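Local coordinates for cellulase (Bacillus sp. BG-CS10, PDB 5E09), which probably hydrolyses internal beta-1,4-glucosidic bonds of cellulose, pairing a family 5 catalytic barrel with a family 46 carbohydrate-binding module, at residues Y226-F231 with A236-F241; M461-V464 with F470-P473; G468-A471 with T477-K480; G483-P488 with D499-E504; G493-T498 with L512-W517. All blocks are in the same frame, centred on the assembly; numbering follows the deposited sequence.

Contact 1 (Y226-F231 with A236-F241)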
# COMPACT_ATOMS: atom_id res chain seq x y z
N TYR A 226 -5.39 3.42 1.91
CA TYR A 226 -4.86 2.41 1.00
C TYR A 226 -5.35 2.59 -0.42
O TYR A 226 -5.27 1.68 -1.23
CB TYR A 226 -5.21 1.01 1.51
CG TYR A 226 -4.31 0.57 2.64
CD1 TYR A 226 -3.09 -0.05 2.37
CD2 TYR A 226 -4.67 0.78 3.97
CE1 TYR A 226 -2.25 -0.45 3.40
CE2 TYR A 226 -3.83 0.39 5.00
CZ TYR A 226 -2.63 -0.22 4.71
OH TYR A 226 -1.79 -0.63 5.72
N GLY A 227 -5.88 3.78 -0.70
CA GLY A 227 -6.26 4.15 -2.04
C GLY A 227 -7.69 3.81 -2.38
O GLY A 227 -8.27 2.87 -1.83
N PHE A 228 -8.26 4.60 -3.28
CA PHE A 228 -9.56 4.34 -3.86
C PHE A 228 -9.66 2.86 -4.25
O PHE A 228 -8.91 2.38 -5.10
CB PHE A 228 -9.78 5.24 -5.07
CG PHE A 228 -11.13 5.11 -5.70
CD1 PHE A 228 -12.28 5.30 -4.96
CD2 PHE A 228 -11.25 4.80 -7.05
CE1 PHE A 228 -13.53 5.18 -5.54
CE2 PHE A 228 -12.50 4.67 -7.64
CZ PHE A 228 -13.64 4.87 -6.88
N TRP A 229 -10.58 2.16 -3.59
CA TRP A 229 -10.62 0.70 -3.60
C TRP A 229 -10.47 -0.01 -4.96
O TRP A 229 -9.64 -0.90 -5.09
CB TRP A 229 -11.91 0.22 -2.92
CG TRP A 229 -12.03 -1.26 -2.92
CD1 TRP A 229 -11.33 -2.14 -2.15
CD2 TRP A 229 -12.88 -2.05 -3.76
NE1 TRP A 229 -11.69 -3.43 -2.45
CE2 TRP A 229 -12.65 -3.41 -3.44
CE3 TRP A 229 -13.82 -1.75 -4.75
CZ2 TRP A 229 -13.32 -4.45 -4.07
CZ3 TRP A 229 -14.48 -2.79 -5.38
CH2 TRP A 229 -14.23 -4.13 -5.03
N PRO A 230 -11.28 0.36 -5.97
CA PRO A 230 -11.19 -0.43 -7.21
C PRO A 230 -9.82 -0.36 -7.89
O PRO A 230 -9.37 -1.35 -8.49
CB PRO A 230 -12.26 0.21 -8.11
CG PRO A 230 -13.12 1.02 -7.21
CD PRO A 230 -12.25 1.47 -6.10
N PHE A 231 -9.16 0.79 -7.81
CA PHE A 231 -7.82 0.92 -8.35
C PHE A 231 -6.81 0.16 -7.49
O PHE A 231 -5.91 -0.50 -8.01
CB PHE A 231 -7.40 2.39 -8.45
CG PHE A 231 -5.94 2.59 -8.72
CD1 PHE A 231 -5.40 2.33 -9.98
CD2 PHE A 231 -5.09 3.02 -7.71
CE1 PHE A 231 -4.05 2.50 -10.22
CE2 PHE A 231 -3.74 3.20 -7.95
CZ PHE A 231 -3.22 2.94 -9.20
N ALA A 236 -12.91 -3.91 -11.63
CA ALA A 236 -13.91 -3.05 -12.28
C ALA A 236 -13.31 -2.14 -13.35
O ALA A 236 -13.95 -1.18 -13.77
CB ALA A 236 -14.64 -2.22 -11.24
N GLY A 237 -12.10 -2.45 -13.80
CA GLY A 237 -11.51 -1.74 -14.92
C GLY A 237 -10.68 -0.54 -14.53
O GLY A 237 -10.25 0.23 -15.40
N TYR A 238 -10.44 -0.36 -13.23
CA TYR A 238 -9.60 0.73 -12.75
C TYR A 238 -8.12 0.33 -12.78
O TYR A 238 -7.48 0.16 -11.74
CB TYR A 238 -10.02 1.14 -11.34
CG TYR A 238 -11.36 1.86 -11.33
CD1 TYR A 238 -12.55 1.16 -11.50
CD2 TYR A 238 -11.42 3.24 -11.20
CE1 TYR A 238 -13.77 1.82 -11.51
CE2 TYR A 238 -12.63 3.90 -11.21
CZ TYR A 238 -13.79 3.19 -11.37
OH TYR A 238 -14.99 3.86 -11.38
N THR A 239 -7.60 0.17 -14.00
CA THR A 239 -6.22 -0.25 -14.21
C THR A 239 -5.26 0.93 -14.14
O THR A 239 -4.08 0.75 -13.87
CB THR A 239 -6.06 -0.96 -15.57
OG1 THR A 239 -6.64 -0.15 -16.59
CG2 THR A 239 -6.76 -2.31 -15.57
N ARG A 240 -5.77 2.14 -14.39
CA ARG A 240 -4.92 3.33 -14.40
C ARG A 240 -5.25 4.29 -13.28
O ARG A 240 -6.37 4.36 -12.78
CB ARG A 240 -5.02 4.07 -15.74
CG ARG A 240 -4.88 3.20 -16.97
CD ARG A 240 -4.97 4.00 -18.26
NE ARG A 240 -4.41 3.25 -19.38
CZ ARG A 240 -4.77 3.39 -20.65
NH1 ARG A 240 -5.71 4.27 -20.99
NH2 ARG A 240 -4.20 2.65 -21.59
N PHE A 241 -4.22 5.04 -12.89
CA PHE A 241 -4.35 6.09 -11.89
C PHE A 241 -5.06 7.29 -12.49
O PHE A 241 -4.40 8.21 -12.98
CB PHE A 241 -2.98 6.48 -11.35
CG PHE A 241 -3.02 7.58 -10.33
CD1 PHE A 241 -3.60 7.37 -9.10
CD2 PHE A 241 -2.47 8.82 -10.61
CE1 PHE A 241 -3.65 8.38 -8.15
CE2 PHE A 241 -2.50 9.84 -9.67
CZ PHE A 241 -3.10 9.62 -8.43
O HOH W 1 -5.04 -1.09 -10.75
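Phe228, Pro230 and Phe231 close on Tyr238 in the loop that leaves strand 219-225 of the family 5 (beta/alpha)8 barrel: the chain makes the short helix 229-232, and the returning segment has an inverse gamma turn centred on Tyr238. Pro230 CG lies over one face of the Tyr238 ring, and Pro230 CB comes 3.5 Å from Tyr238 CD1. Phe228 directs an edge at the face of Tyr238 in an offset edge-to-face pair, the planes 71° apart and Phe228 CE2 3.7 Å from Tyr238 CE2. Proline suits the first turn of a helix, where no backbone N-H is called for, and its CD also covers a face of Phe228. In Phe231, CG anti to the backbone N (chi1 168°) brings the ring along the 238-241 backbone, with Phe231 CD1 3.5 Å from Tyr238 O and Phe231 CZ 4.1 Å from Phe241 CB. Tyr238 O also receives a CH...O contact from Phe231 CA (3.5 Å, 163° at the hydrogen), while a water donates to both Phe231 O and Tyr238 O. Replacing Phe231 by an alanine would probably open a gap between helix 229-232 and Phe241 CB. Helix 243-261 backs the loop, packing on Phe228 and Phe231 and offering Glu244 to the Tyr238 hydroxyl; helix 286-302 meets Phe241, and Ala236 bonds through its backbone to Phe479 of the binding module.

Contact 2 (M461-V464 with F470-P473)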
# COMPACT_ATOMS: atom_id res chain seq x y z
N MSE A 461 -8.88 -8.44 -17.02
CA MSE A 461 -9.64 -9.51 -17.67
C MSE A 461 -11.14 -9.34 -17.45
O MSE A 461 -11.59 -9.17 -16.31
CB MSE A 461 -9.20 -10.89 -17.14
CG MSE A 461 -9.99 -12.06 -17.74
SE MSE A 461 -9.76 -13.81 -16.88
CE MSE A 461 -10.90 -13.57 -15.32
N GLU A 462 -11.90 -9.37 -18.53
CA GLU A 462 -13.36 -9.39 -18.44
C GLU A 462 -13.88 -10.82 -18.53
O GLU A 462 -13.30 -11.66 -19.21
CB GLU A 462 -13.99 -8.54 -19.53
CG GLU A 462 -13.90 -7.05 -19.32
CD GLU A 462 -14.62 -6.27 -20.41
OE1 GLU A 462 -14.04 -6.10 -21.51
OE2 GLU A 462 -15.77 -5.84 -20.17
N ALA A 463 -14.99 -11.08 -17.84
CA ALA A 463 -15.65 -12.37 -17.90
C ALA A 463 -17.15 -12.18 -18.00
O ALA A 463 -17.77 -11.65 -17.08
CB ALA A 463 -15.30 -13.20 -16.68
N VAL A 464 -17.74 -12.59 -19.11
CA VAL A 464 -19.20 -12.53 -19.25
C VAL A 464 -19.73 -13.87 -19.73
O VAL A 464 -19.03 -14.59 -20.40
CB VAL A 464 -19.67 -11.43 -20.22
CG1 VAL A 464 -19.28 -10.05 -19.71
CG2 VAL A 464 -19.09 -11.68 -21.61
N PHE A 470 -22.68 -10.72 -16.55
CA PHE A 470 -21.37 -10.72 -15.89
C PHE A 470 -21.12 -12.01 -15.11
O PHE A 470 -21.93 -12.40 -14.27
CB PHE A 470 -21.23 -9.52 -14.95
CG PHE A 470 -21.34 -8.19 -15.64
CD1 PHE A 470 -21.14 -8.07 -17.00
CD2 PHE A 470 -21.63 -7.05 -14.91
CE1 PHE A 470 -21.25 -6.84 -17.63
CE2 PHE A 470 -21.74 -5.81 -15.53
CZ PHE A 470 -21.54 -5.71 -16.89
N ALA A 471 -19.99 -12.66 -15.39
CA ALA A 471 -19.65 -13.92 -14.73
C ALA A 471 -18.62 -13.72 -13.62
O ALA A 471 -17.83 -12.77 -13.67
CB ALA A 471 -19.13 -14.93 -15.75
N GLY A 472 -18.62 -14.62 -12.64
CA GLY A 472 -17.58 -14.66 -11.62
C GLY A 472 -17.79 -13.74 -10.43
O GLY A 472 -18.82 -13.09 -10.33
N PRO A 473 -16.81 -13.70 -9.52
CA PRO A 473 -16.81 -12.83 -8.33
C PRO A 473 -17.02 -11.36 -8.69
O PRO A 473 -16.67 -10.96 -9.81
CB PRO A 473 -15.42 -13.06 -7.74
CG PRO A 473 -15.07 -14.43 -8.15
CD PRO A 473 -15.62 -14.57 -9.54
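The Phe470 ring meets Val464 at its edge: Val464 CG1 lies close to the ring plane, 3.8 Å from Phe470 CD1, while one face of the ring is turned to Ser478. With CG anti to the carbonyl carbon (chi1 -61°), the ring of Phe470 is carried to the flank of the strand, so that one methyl of a beta-branched valine and an aromatic edge close the partly exposed side of the contact. The second flat group is the carbonyl of Ala463. Ala471 N donates to Ala463 O over 3.0 Å in a fairly straight bond, 166° at the hydrogen, but it comes from above the carbonyl plane, 41° out of it. Two alanines flank this bond. Ala471 CB sits 3.8 Å from Ala463 O, and the methyls Ala463 CB and Ala471 CB are 4.3 Å apart; side chains this small let the two backbones approach. Ala463 also touches Phe501 and, on the neighbouring strand, Leu512. Gly472 follows with a positive phi, which favours glycine, and a CB there would run into the ring of Pro473. Ala463 also bonds through its backbone to Ser478, and Met461 to Lys480. Val464 and Phe470 thus form an isolated beta bridge, made where the chain turns back after strand 458-465 of the antiparallel sheet in the family 46 carbohydrate-binding module.

Contact 3 (G468-A471 with T477-K480)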
# COMPACT_ATOMS: atom_id res chain seq x y z
N GLY A 468 -24.18 -12.61 -22.22
CA GLY A 468 -23.76 -11.23 -21.98
C GLY A 468 -23.78 -10.80 -20.53
O GLY A 468 -23.39 -9.69 -20.19
N GLU A 469 -24.25 -11.68 -19.66
CA GLU A 469 -24.33 -11.41 -18.22
C GLU A 469 -22.96 -11.57 -17.53
O GLU A 469 -22.18 -12.45 -17.89
CB GLU A 469 -25.38 -12.35 -17.61
CG GLU A 469 -25.44 -12.39 -16.10
CD GLU A 469 -26.55 -13.33 -15.62
OE1 GLU A 469 -27.42 -13.69 -16.44
OE2 GLU A 469 -26.54 -13.70 -14.42
N PHE A 470 -22.68 -10.72 -16.55
CA PHE A 470 -21.37 -10.72 -15.89
C PHE A 470 -21.12 -12.01 -15.11
O PHE A 470 -21.93 -12.40 -14.27
CB PHE A 470 -21.23 -9.52 -14.95
CG PHE A 470 -21.34 -8.19 -15.64
CD1 PHE A 470 -21.14 -8.07 -17.00
CD2 PHE A 470 -21.63 -7.05 -14.91
CE1 PHE A 470 -21.25 -6.84 -17.63
CE2 PHE A 470 -21.74 -5.81 -15.53
CZ PHE A 470 -21.54 -5.71 -16.89
N ALA A 471 -19.99 -12.66 -15.39
CA ALA A 471 -19.65 -13.92 -14.73
C ALA A 471 -18.62 -13.72 -13.62
O ALA A 471 -17.83 -12.77 -13.67
CB ALA A 471 -19.13 -14.93 -15.75
N THR A 477 -19.65 -6.14 -12.04
CA THR A 477 -18.79 -5.66 -13.11
C THR A 477 -18.20 -6.82 -13.91
O THR A 477 -18.06 -7.93 -13.41
CB THR A 477 -17.64 -4.77 -12.56
OG1 THR A 477 -16.74 -4.42 -13.62
CG2 THR A 477 -16.87 -5.50 -11.46
N SER A 478 -17.87 -6.55 -15.17
CA SER A 478 -17.29 -7.57 -16.04
C SER A 478 -15.79 -7.73 -15.80
O SER A 478 -15.22 -8.79 -16.08
CB SER A 478 -17.55 -7.23 -17.51
OG SER A 478 -17.00 -5.96 -17.83
N PHE A 479 -15.16 -6.69 -15.27
CA PHE A 479 -13.72 -6.69 -15.02
C PHE A 479 -13.38 -7.39 -13.72
O PHE A 479 -13.69 -6.89 -12.64
CB PHE A 479 -13.18 -5.26 -15.01
CG PHE A 479 -13.23 -4.60 -16.35
CD1 PHE A 479 -12.17 -4.73 -17.23
CD2 PHE A 479 -14.33 -3.86 -16.73
CE1 PHE A 479 -12.21 -4.12 -18.48
CE2 PHE A 479 -14.38 -3.25 -17.98
CZ PHE A 479 -13.32 -3.39 -18.85
N LYS A 480 -12.71 -8.54 -13.82
CA LYS A 480 -12.39 -9.34 -12.64
C LYS A 480 -11.12 -8.87 -11.95
O LYS A 480 -10.22 -8.29 -12.57
CB LYS A 480 -12.26 -10.81 -13.04
CG LYS A 480 -13.52 -11.38 -13.71
CD LYS A 480 -14.73 -11.34 -12.77
CE LYS A 480 -15.76 -10.33 -13.23
NZ LYS A 480 -16.94 -10.27 -12.32
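Lys480 NZ is gripped by several backbone carbonyls: it donates to Ala471 O at 3.0 Å and to Thr477 O at 2.8 Å, with Pro473 O as a further, strong partner and Gln474 O as a weak one. The approach to Thr477 O is nearly along the C=O axis, whereas toward Ala471 O the amine is tilted 31° from the carbonyl plane. Bends at chi2 (-63°) and chi3 (111°) curl the lysine chain toward Thr477 and the loop around Ala471, and in doing so they bring Lys480 CE within 3.2 Å of Ala471 O. A lysine suits this place because one ammonium group can serve several carbonyls of the loop at once, Ala471 O, Thr477 O and Pro473 O foremost. Beside it, Phe470 lays a ring face against the Thr477-Ser478 backbone. Ser478 N stands 3.7 Å above the plane, over the centre of the Phe470 ring, and Phe470 CD2 comes 3.6 Å from Thr477 C. Ser478 CB adds an off-centre CH-pi contact, 4.1 Å from the ring centroid of Phe470, while its hydroxyl is bonded to Glu462. Thr477 OG1 accepts from Phe479 N at 3.2 Å, an ST turn that shapes the chain just before it joins strand 479-480. The loop is therefore tied together by a buried lysine whose positive charge is met by carbonyl dipoles; these would help pay for its desolvation and probably favour the protonated form, while the ring of Phe470 probably helps to shield the Thr477-Ser478 peptide.

Contact 4 (G483-P488 with D499-E504)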
# COMPACT_ATOMS: atom_id res chain seq x y z
N GLY A 483 -5.21 -11.15 -9.79
CA GLY A 483 -4.62 -12.01 -8.79
C GLY A 483 -5.49 -12.83 -7.86
O GLY A 483 -5.00 -13.70 -7.13
N TYR A 484 -6.79 -12.56 -7.89
CA TYR A 484 -7.73 -13.21 -6.99
C TYR A 484 -8.42 -14.18 -7.94
O TYR A 484 -8.60 -15.35 -7.62
CB TYR A 484 -8.75 -12.29 -6.32
CG TYR A 484 -9.86 -13.01 -5.57
CD1 TYR A 484 -9.57 -13.87 -4.52
CD2 TYR A 484 -11.19 -12.81 -5.91
CE1 TYR A 484 -10.59 -14.52 -3.83
CE2 TYR A 484 -12.21 -13.46 -5.24
CZ TYR A 484 -11.90 -14.31 -4.20
OH TYR A 484 -12.92 -14.96 -3.52
N THR A 485 -8.79 -13.69 -9.12
CA THR A 485 -9.54 -14.48 -10.08
C THR A 485 -8.67 -15.06 -11.19
O THR A 485 -9.01 -16.07 -11.80
CB THR A 485 -10.66 -13.65 -10.71
OG1 THR A 485 -10.09 -12.51 -11.36
CG2 THR A 485 -11.65 -13.19 -9.64
N PHE A 486 -7.55 -14.40 -11.47
CA PHE A 486 -6.67 -14.83 -12.55
C PHE A 486 -5.26 -14.33 -12.29
O PHE A 486 -5.07 -13.40 -11.51
CB PHE A 486 -7.16 -14.32 -13.90
CG PHE A 486 -6.95 -12.84 -14.11
CD1 PHE A 486 -7.88 -11.92 -13.63
CD2 PHE A 486 -5.83 -12.37 -14.78
CE1 PHE A 486 -7.69 -10.56 -13.81
CE2 PHE A 486 -5.64 -11.01 -14.96
CZ PHE A 486 -6.57 -10.10 -14.48
N SER A 487 -4.27 -14.92 -12.96
CA SER A 487 -2.90 -14.50 -12.73
C SER A 487 -1.99 -14.77 -13.93
O SER A 487 -1.81 -15.92 -14.33
CB SER A 487 -2.35 -15.21 -11.49
OG SER A 487 -1.18 -14.56 -11.02
N PRO A 488 -1.44 -13.70 -14.51
CA PRO A 488 -0.39 -13.88 -15.53
C PRO A 488 0.89 -14.42 -14.89
O PRO A 488 1.44 -13.78 -13.99
CB PRO A 488 -0.17 -12.47 -16.07
CG PRO A 488 -1.37 -11.69 -15.64
CD PRO A 488 -1.85 -12.30 -14.38
N ASP A 499 -9.35 -21.23 -8.58
CA ASP A 499 -10.48 -21.97 -8.04
C ASP A 499 -11.54 -20.99 -7.54
O ASP A 499 -12.73 -21.25 -7.63
CB ASP A 499 -10.02 -22.91 -6.92
CG ASP A 499 -10.89 -24.16 -6.79
OD1 ASP A 499 -11.52 -24.58 -7.79
OD2 ASP A 499 -10.94 -24.74 -5.68
N ALA A 500 -11.09 -19.85 -7.03
CA ALA A 500 -12.00 -18.82 -6.55
C ALA A 500 -12.89 -18.27 -7.67
O ALA A 500 -14.07 -18.00 -7.46
CB ALA A 500 -11.23 -17.69 -5.88
N PHE A 501 -12.34 -18.12 -8.87
CA PHE A 501 -13.15 -17.68 -10.00
C PHE A 501 -14.20 -18.73 -10.35
O PHE A 501 -15.38 -18.42 -10.52
CB PHE A 501 -12.29 -17.38 -11.22
CG PHE A 501 -13.08 -17.07 -12.48
CD1 PHE A 501 -13.58 -15.80 -12.71
CD2 PHE A 501 -13.31 -18.06 -13.42
CE1 PHE A 501 -14.30 -15.52 -13.85
CE2 PHE A 501 -14.04 -17.78 -14.58
CZ PHE A 501 -14.53 -16.51 -14.79
N PHE A 502 -13.77 -19.98 -10.46
CA PHE A 502 -14.67 -21.04 -10.90
C PHE A 502 -15.75 -21.39 -9.87
O PHE A 502 -16.85 -21.79 -10.25
CB PHE A 502 -13.88 -22.29 -11.28
CG PHE A 502 -13.12 -22.16 -12.56
CD1 PHE A 502 -13.79 -21.89 -13.75
CD2 PHE A 502 -11.74 -22.30 -12.59
CE1 PHE A 502 -13.09 -21.77 -14.94
CE2 PHE A 502 -11.05 -22.18 -13.77
CZ PHE A 502 -11.72 -21.91 -14.95
N ASN A 503 -15.44 -21.22 -8.59
CA ASN A 503 -16.42 -21.48 -7.53
C ASN A 503 -17.64 -20.56 -7.62
O ASN A 503 -18.65 -20.81 -6.96
CB ASN A 503 -15.80 -21.32 -6.14
CG ASN A 503 -14.79 -22.42 -5.82
OD1 ASN A 503 -14.81 -23.50 -6.41
ND2 ASN A 503 -13.90 -22.13 -4.88
N GLU A 504 -17.56 -19.51 -8.43
CA GLU A 504 -18.66 -18.56 -8.52
C GLU A 504 -19.14 -18.35 -9.95
O GLU A 504 -19.61 -17.28 -10.30
CB GLU A 504 -18.26 -17.22 -7.88
CG GLU A 504 -17.93 -17.35 -6.40
CD GLU A 504 -17.64 -16.01 -5.72
OE1 GLU A 504 -18.41 -15.05 -5.94
OE2 GLU A 504 -16.65 -15.94 -4.96
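Tyr484 and Phe501 each hold CG trans to the backbone N, with opposite results: in Tyr484 (chi1 170°) this swings the ring across to helix 499-502, whereas in Phe501 (chi1 173°) it leads the ring away, leaving CB to make the closest contact. Ala500 CB sits over the face of Tyr484, a CH-pi contact 4.2 Å from the ring centroid and 27° off the normal. Alanine suits the place, its small methyl lying over the ring face. Beyond it, Tyr484 OH stands 4.1 Å from Glu504 OE2, too far for a bond. Deeper in, Thr485 O lies 3.6 Å from Phe501 CB, and the two CB atoms of Thr485 and Phe501 are 4.1 Å apart. The hydroxyl of Thr485 is turned to the backbone O of Glu481, which leaves its carbon side to Phe501. Thr498, at the N-cap of the helix, joins both sides: its OG1 bonds to Tyr484 O and accepts from Phe501 N. Thr498 thus supplies polar links between loop and helix, while direct contact is mainly apolar, with one carbonyl oxygen against Phe501 CB: an aromatic lid at the surface and a phenylalanine rooted in the interior.

Contact 5 (G493-T498 with L512-W517)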
# COMPACT_ATOMS: atom_id res chain seq x y z
N GLY A 493 4.91 -18.84 -18.97
CA GLY A 493 4.14 -18.62 -20.18
C GLY A 493 2.70 -19.09 -20.08
O GLY A 493 2.23 -19.85 -20.94
N GLU A 494 1.99 -18.65 -19.04
CA GLU A 494 0.59 -19.07 -18.89
C GLU A 494 -0.24 -18.05 -18.12
O GLU A 494 0.31 -17.20 -17.44
CB GLU A 494 0.52 -20.43 -18.18
CG GLU A 494 1.10 -20.41 -16.77
CD GLU A 494 1.11 -21.78 -16.11
OE1 GLU A 494 0.90 -22.80 -16.82
OE2 GLU A 494 1.34 -21.84 -14.88
N ILE A 495 -1.55 -18.15 -18.24
CA ILE A 495 -2.46 -17.38 -17.40
C ILE A 495 -3.31 -18.33 -16.57
O ILE A 495 -4.10 -19.10 -17.11
CB ILE A 495 -3.39 -16.46 -18.22
CG1 ILE A 495 -2.58 -15.45 -19.04
CG2 ILE A 495 -4.35 -15.73 -17.29
CD1 ILE A 495 -3.42 -14.60 -19.97
N VAL A 496 -3.13 -18.28 -15.26
CA VAL A 496 -3.88 -19.14 -14.35
C VAL A 496 -5.28 -18.59 -14.12
O VAL A 496 -5.45 -17.39 -13.92
CB VAL A 496 -3.16 -19.28 -12.99
CG1 VAL A 496 -4.01 -20.06 -12.00
CG2 VAL A 496 -1.80 -19.93 -13.17
N ILE A 497 -6.29 -19.46 -14.18
CA ILE A 497 -7.63 -19.09 -13.74
C ILE A 497 -7.92 -19.85 -12.44
O ILE A 497 -7.89 -21.08 -12.41
CB ILE A 497 -8.69 -19.42 -14.79
CG1 ILE A 497 -8.28 -18.87 -16.16
CG2 ILE A 497 -10.03 -18.83 -14.38
CD1 ILE A 497 -8.29 -17.35 -16.23
N THR A 498 -8.17 -19.10 -11.37
CA THR A 498 -8.19 -19.65 -10.01
C THR A 498 -9.46 -20.43 -9.65
O THR A 498 -10.49 -20.31 -10.30
CB THR A 498 -8.00 -18.55 -8.96
OG1 THR A 498 -9.10 -17.63 -9.03
CG2 THR A 498 -6.71 -17.79 -9.20
N LEU A 512 -14.06 -14.73 -21.97
CA LEU A 512 -13.03 -13.93 -21.34
C LEU A 512 -12.42 -12.97 -22.35
O LEU A 512 -12.16 -13.33 -23.51
CB LEU A 512 -11.92 -14.81 -20.74
CG LEU A 512 -12.28 -15.99 -19.84
CD1 LEU A 512 -11.04 -16.79 -19.47
CD2 LEU A 512 -13.03 -15.54 -18.60
N THR A 513 -12.19 -11.74 -21.90
CA THR A 513 -11.52 -10.74 -22.71
C THR A 513 -10.30 -10.23 -21.96
O THR A 513 -10.45 -9.52 -20.97
CB THR A 513 -12.43 -9.54 -23.03
OG1 THR A 513 -13.65 -10.00 -23.62
CG2 THR A 513 -11.73 -8.57 -23.99
N PHE A 514 -9.11 -10.60 -22.40
CA PHE A 514 -7.90 -10.08 -21.76
C PHE A 514 -7.47 -8.73 -22.35
O PHE A 514 -7.29 -8.60 -23.57
CB PHE A 514 -6.76 -11.09 -21.87
CG PHE A 514 -7.00 -12.36 -21.10
CD1 PHE A 514 -6.65 -12.44 -19.76
CD2 PHE A 514 -7.60 -13.46 -21.70
CE1 PHE A 514 -6.87 -13.60 -19.04
CE2 PHE A 514 -7.83 -14.62 -20.99
CZ PHE A 514 -7.47 -14.69 -19.65
N HIS A 515 -7.36 -7.74 -21.47
CA HIS A 515 -6.87 -6.41 -21.82
C HIS A 515 -5.38 -6.29 -21.48
O HIS A 515 -4.98 -6.44 -20.31
CB HIS A 515 -7.65 -5.31 -21.08
CG HIS A 515 -9.11 -5.28 -21.39
ND1 HIS A 515 -9.74 -4.18 -21.95
CD2 HIS A 515 -10.09 -6.20 -21.20
CE1 HIS A 515 -11.02 -4.43 -22.10
NE2 HIS A 515 -11.26 -5.65 -21.65
N PHE A 516 -4.59 -5.99 -22.52
CA PHE A 516 -3.15 -5.80 -22.41
C PHE A 516 -2.78 -4.32 -22.42
O PHE A 516 -3.55 -3.49 -22.92
CB PHE A 516 -2.43 -6.52 -23.56
CG PHE A 516 -2.51 -8.00 -23.49
CD1 PHE A 516 -3.65 -8.67 -23.92
CD2 PHE A 516 -1.46 -8.75 -22.98
CE1 PHE A 516 -3.73 -10.05 -23.85
CE2 PHE A 516 -1.53 -10.13 -22.91
CZ PHE A 516 -2.67 -10.78 -23.35
N TRP A 517 -1.61 -3.99 -21.89
CA TRP A 517 -1.18 -2.59 -21.79
C TRP A 517 -0.76 -1.97 -23.13
O TRP A 517 -0.65 -0.76 -23.24
CB TRP A 517 -0.05 -2.47 -20.78
CG TRP A 517 -0.59 -2.44 -19.39
CD1 TRP A 517 -0.50 -3.42 -18.44
CD2 TRP A 517 -1.34 -1.38 -18.80
NE1 TRP A 517 -1.15 -3.03 -17.29
CE2 TRP A 517 -1.68 -1.76 -17.49
CE3 TRP A 517 -1.76 -0.12 -19.26
CZ2 TRP A 517 -2.40 -0.96 -16.62
CZ3 TRP A 517 -2.49 0.69 -18.40
CH2 TRP A 517 -2.80 0.27 -17.10
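Ile495, Ile497, Leu512 and Phe514 meet in the hydrophobic interior of the carbohydrate-binding module, where strands 494-497 and 509-516, which are not neighbours in the antiparallel sheet, face each other across a beta-sandwich-like core. The strand axes are 12.0 Å apart at closest approach, with 131° between their directions, so the gap is bridged by side chains alone. Ile495 and Phe514 come from opposite directions. Ile495 CD1 stands over one face of the Phe514 ring, 4.0 Å from its centroid and 22° off the normal, a CH-pi contact. With CG1 of Ile495 anti to the carbonyl carbon (chi1 -60°) and CG2 anti to the backbone N, both branches lean on the same rim: CD1 and CG2 of Ile495 each lie 3.7 Å from Phe514 CE1. Ile497 comes two residues later on the same side of its strand and meets the ring near its plane instead, with Ile497 CD1 4.4 Å from Phe514 CZ; the same methyl reaches 4.3 Å to Leu512 CD1. Met461 and Ile449 also pack on Phe514. An alanine at Phe514 would remove the ring and is likely to open a gap beneath Ile495, leaving its two branches without their aromatic partner. Thr513 and His515, next to Phe514 in the strand, point to the other side and bond to Glu523 and Glu462. All four touching residues are buried and apolar, so cohesion here rests on dispersion and the hydrophobic effect, and the fit of branched chains against one flat ring probably helps to set the spacing of the strands.

In the fold
Contact 1 comes first, closing a loop of the catalytic barrel between strand 219-225 and helix 243-261. The other four lie in the carbohydrate-binding module. Contact 2 closes the turn after strand 458-465; contact 3 begins on the stretch where contact 2 ends, shares Phe470 and Ala471, and closes the loop that leads into strand 479-480. Contacts 4 and 5 cross: their segments alternate through strands 486-489 and 494-497, helix 499-502 and strand 509-516. Strands 458-465 and 509-516 are sheet neighbours, which binds contact 2 to contact 5. The two domains meet where Ala236 of contact 1 touches Phe479 of contact 3 and Arg240 touches Trp517 of contact 5.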